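Local coordinates for binding domain (Hc) of Paraclostridial Mosquitocidal Protein 1 (PDB 6HOX) that forms the receptor-binding part of a botulinum-like neurotoxin that targets Anopheles mosquitoes and probably directs the toxin to host nerve cells, at residues N247-F252 and L370-L375. Residues are numbered along the deposited sequence; the frame is centred on the assembly and turned at random.
Sequences NILRDF and LKLIQL
L249 and Q374 mark the closest backbone approach, with CA atoms 7.6 Å apart. No hydrogen bond joins the two segments. Residues 247-252 lie in the loop between helix 233-241 and strand 263-267. Residues 370-373 belong to strand 369-373, and the chain leaves the strand at Q374.

The side chain of L249 points at the other segment and reaches L372 on the strand and Q374 just past its end. L249 CD1 packs on L372 CB at 3.6 Å. L249 CD2 meets Q374 CB at 3.9 Å and lies 4.4 Å from the carbonyl O of I373. All the touching residues are buried. Both segments fall in the C-terminal receptor-binding region, which has the beta-trefoil fold of this toxin family. Here the contact joins the loop between helix 233-241 and strand 263-267 to a strand paired with 333-339 and 384-388.

Q374 touches L249 through CB. Its CG is anti to the backbone N (chi1 -180°), and the chain then bends at chi2 (55°), carrying the amide onward. The amide oxygen OE1 accepts hydrogen bonds from Q376 N and Q384 NE2. Q374 NE2 makes a weak hydrogen bond to Y382 O. L249 also touches L257, and backbone hydrogen bonds tie it to L257 and V329.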
ATOM      1  N   ASN A 247       8.329  11.240  -9.170  1.00 34.39           N
ATOM      2  CA  ASN A 247       7.970  10.526 -10.381  1.00 34.08           C
ATOM      3  C   ASN A 247       8.306   9.036 -10.258  1.00 29.82           C
ATOM      4  O   ASN A 247       8.240   8.328 -11.243  1.00 27.58           O
ATOM      5  CB  ASN A 247       8.634  11.186 -11.589  1.00 36.45           C
ATOM      6  CG  ASN A 247       7.996  12.521 -11.886  1.00 44.26           C
ATOM      7  OD1 ASN A 247       6.791  12.693 -11.688  1.00 52.73           O
ATOM      8  ND2 ASN A 247       8.799  13.483 -12.311  1.00 52.78           N
ATOM      9  N   ILE A 248       8.643   8.560  -9.052  1.00 29.70           N
ATOM     10  CA  ILE A 248       8.955   7.153  -8.864  1.00 29.34           C
ATOM     11  C   ILE A 248       7.654   6.357  -9.006  1.00 26.57           C
ATOM     12  O   ILE A 248       6.591   6.806  -8.576  1.00 27.41           O
ATOM     13  CB  ILE A 248       9.651   6.884  -7.517  1.00 31.94           C
ATOM     14  CG1 ILE A 248       8.707   7.150  -6.343  1.00 35.45           C
ATOM     15  CG2 ILE A 248      10.964   7.653  -7.414  1.00 31.95           C
ATOM     16  CD1 ILE A 248       9.324   6.951  -4.986  1.00 40.11           C
ATOM     17  N   LEU A 249       7.745   5.192  -9.645  1.00 23.92           N
ATOM     18  CA  LEU A 249       6.645   4.250  -9.674  1.00 23.69           C
ATOM     19  C   LEU A 249       6.653   3.456  -8.363  1.00 22.29           C
ATOM     20  O   LEU A 249       7.561   3.566  -7.546  1.00 25.19           O
ATOM     21  CB  LEU A 249       6.789   3.343 -10.906  1.00 24.71           C
ATOM     22  CG  LEU A 249       6.587   4.047 -12.249  1.00 23.94           C
ATOM     23  CD1 LEU A 249       6.838   3.087 -13.402  1.00 23.98           C
ATOM     24  CD2 LEU A 249       5.193   4.636 -12.337  1.00 23.17           C
ATOM     25  N   ARG A 250       5.634   2.634  -8.182  1.00 23.06           N
ATOM     26  CA  ARG A 250       5.393   1.925  -6.952  1.00 24.53           C
ATOM     27  C   ARG A 250       5.195   0.437  -7.222  1.00 23.44           C
ATOM     28  O   ARG A 250       4.720   0.030  -8.291  1.00 23.86           O
ATOM     29  CB  ARG A 250       4.130   2.484  -6.285  1.00 26.05           C
ATOM     30  CG  ARG A 250       4.243   3.949  -5.907  1.00 25.58           C
ATOM     31  CD  ARG A 250       4.875   4.102  -4.552  1.00 25.64           C
ATOM     32  NE  ARG A 250       5.122   5.501  -4.260  1.00 24.79           N
ATOM     33  CZ  ARG A 250       5.883   5.914  -3.268  1.00 23.67           C
ATOM     34  NH1 ARG A 250       6.264   5.054  -2.342  1.00 23.81           N
ATOM     35  NH2 ARG A 250       6.268   7.175  -3.214  1.00 25.08           N
ATOM     36  N   ASP A 251       5.557  -0.364  -6.223  1.00 22.22           N
ATOM     37  CA  ASP A 251       5.188  -1.755  -6.197  1.00 21.95           C
ATOM     38  C   ASP A 251       3.801  -1.911  -5.561  1.00 22.61           C
ATOM     39  O   ASP A 251       3.180  -0.953  -5.118  1.00 22.05           O
ATOM     40  CB  ASP A 251       6.265  -2.622  -5.535  1.00 23.44           C
ATOM     41  CG  ASP A 251       6.440  -2.461  -4.036  1.00 23.56           C
ATOM     42  OD1 ASP A 251       5.497  -1.973  -3.367  1.00 23.67           O
ATOM     43  OD2 ASP A 251       7.525  -2.846  -3.547  1.00 25.17           O
ATOM     44  N   PHE A 252       3.321  -3.154  -5.584  1.00 21.35           N
ATOM     45  CA  PHE A 252       2.010  -3.568  -5.155  1.00 20.89           C
ATOM     46  C   PHE A 252       1.725  -3.133  -3.705  1.00 21.73           C
ATOM     47  O   PHE A 252       0.552  -2.849  -3.364  1.00 21.84           O
ATOM     48  CB  PHE A 252       1.932  -5.090  -5.291  1.00 20.85           C
ATOM     49  CG  PHE A 252       0.603  -5.678  -4.907  1.00 21.50           C
ATOM     50  CD1 PHE A 252      -0.436  -5.726  -5.830  1.00 22.32           C
ATOM     51  CD2 PHE A 252       0.385  -6.146  -3.627  1.00 20.93           C
ATOM     52  CE1 PHE A 252      -1.663  -6.259  -5.481  1.00 23.37           C
ATOM     53  CE2 PHE A 252      -0.845  -6.674  -3.275  1.00 22.39           C
ATOM     54  CZ  PHE A 252      -1.858  -6.746  -4.204  1.00 25.01           C
ATOM     55  N   LEU A 370       9.943  -0.802 -24.472  1.00 30.64           N
ATOM     56  CA  LEU A 370       8.968  -0.768 -23.403  1.00 30.11           C
ATOM     57  C   LEU A 370       9.244   0.476 -22.570  1.00 28.56           C
ATOM     58  O   LEU A 370      10.395   0.765 -22.252  1.00 25.90           O
ATOM     59  CB  LEU A 370       9.094  -2.013 -22.523  1.00 31.18           C
ATOM     60  CG  LEU A 370       8.181  -3.175 -22.875  1.00 32.98           C
ATOM     61  CD1 LEU A 370       8.334  -3.527 -24.337  1.00 34.52           C
ATOM     62  CD2 LEU A 370       8.464  -4.375 -21.975  1.00 34.97           C
ATOM     63  N   LYS A 371       8.162   1.164 -22.205  1.00 27.96           N
ATOM     64  CA  LYS A 371       8.197   2.289 -21.307  1.00 28.15           C
ATOM     65  C   LYS A 371       7.195   2.028 -20.177  1.00 26.40           C
ATOM     66  O   LYS A 371       6.048   1.686 -20.432  1.00 25.73           O
ATOM     67  CB  LYS A 371       7.871   3.561 -22.090  1.00 31.89           C
ATOM     68  CG  LYS A 371       8.243   4.859 -21.392  1.00 35.77           C
ATOM     69  CD  LYS A 371       7.952   6.083 -22.227  1.00 38.05           C
ATOM     70  CE  LYS A 371       9.033   6.339 -23.257  1.00 42.36           C
ATOM     71  NZ  LYS A 371       9.433   7.766 -23.266  1.00 46.25           N
ATOM     72  N   LEU A 372       7.654   2.156 -18.930  1.00 24.75           N
ATOM     73  CA  LEU A 372       6.769   2.085 -17.790  1.00 25.45           C
ATOM     74  C   LEU A 372       6.269   3.503 -17.495  1.00 25.08           C
ATOM     75  O   LEU A 372       7.059   4.429 -17.259  1.00 25.49           O
ATOM     76  CB  LEU A 372       7.495   1.456 -16.593  1.00 27.12           C
ATOM     77  CG  LEU A 372       7.497  -0.078 -16.562  1.00 29.35           C
ATOM     78  CD1 LEU A 372       8.291  -0.653 -17.716  1.00 31.36           C
ATOM     79  CD2 LEU A 372       8.049  -0.619 -15.249  1.00 32.18           C
ATOM     80  N   ILE A 373       4.947   3.651 -17.521  1.00 23.60           N
ATOM     81  CA  ILE A 373       4.286   4.949 -17.438  1.00 24.15           C
ATOM     82  C   ILE A 373       3.207   4.904 -16.353  1.00 21.87           C
ATOM     83  O   ILE A 373       2.790   3.845 -15.881  1.00 22.39           O
ATOM     84  CB  ILE A 373       3.672   5.362 -18.794  1.00 24.39           C
ATOM     85  CG1 ILE A 373       2.537   4.418 -19.188  1.00 24.38           C
ATOM     86  CG2 ILE A 373       4.759   5.459 -19.857  1.00 26.53           C
ATOM     87  CD1 ILE A 373       1.921   4.697 -20.528  1.00 24.11           C
ATOM     88  N   GLN A 374       2.756   6.094 -15.988  1.00 22.26           N
ATOM     89  CA  GLN A 374       1.657   6.267 -15.088  1.00 24.02           C
ATOM     90  C   GLN A 374       0.718   7.284 -15.716  1.00 23.79           C
ATOM     91  O   GLN A 374       1.007   8.456 -15.698  1.00 26.37           O
ATOM     92  CB  GLN A 374       2.134   6.708 -13.704  1.00 23.49           C
ATOM     93  CG  GLN A 374       0.993   6.899 -12.716  1.00 23.38           C
ATOM     94  CD  GLN A 374       0.144   5.665 -12.615  1.00 24.70           C
ATOM     95  OE1 GLN A 374      -0.869   5.532 -13.306  1.00 26.20           O
ATOM     96  NE2 GLN A 374       0.570   4.736 -11.771  1.00 25.16           N
ATOM     97  N   LEU A 375      -0.387   6.792 -16.275  1.00 24.80           N
ATOM     98  CA  LEU A 375      -1.375   7.624 -16.945  1.00 29.60           C
ATOM     99  C   LEU A 375      -2.459   8.089 -15.968  1.00 30.07           C
ATOM    100  O   LEU A 375      -3.286   8.909 -16.331  1.00 28.94           O
ATOM    101  CB  LEU A 375      -2.001   6.828 -18.097  1.00 30.24           C
ATOM    102  CG  LEU A 375      -1.068   6.502 -19.264  1.00 32.28           C
ATOM    103  CD1 LEU A 375      -1.777   5.619 -20.277  1.00 34.66           C
ATOM    104  CD2 LEU A 375      -0.570   7.769 -19.941  1.00 33.72           C
TER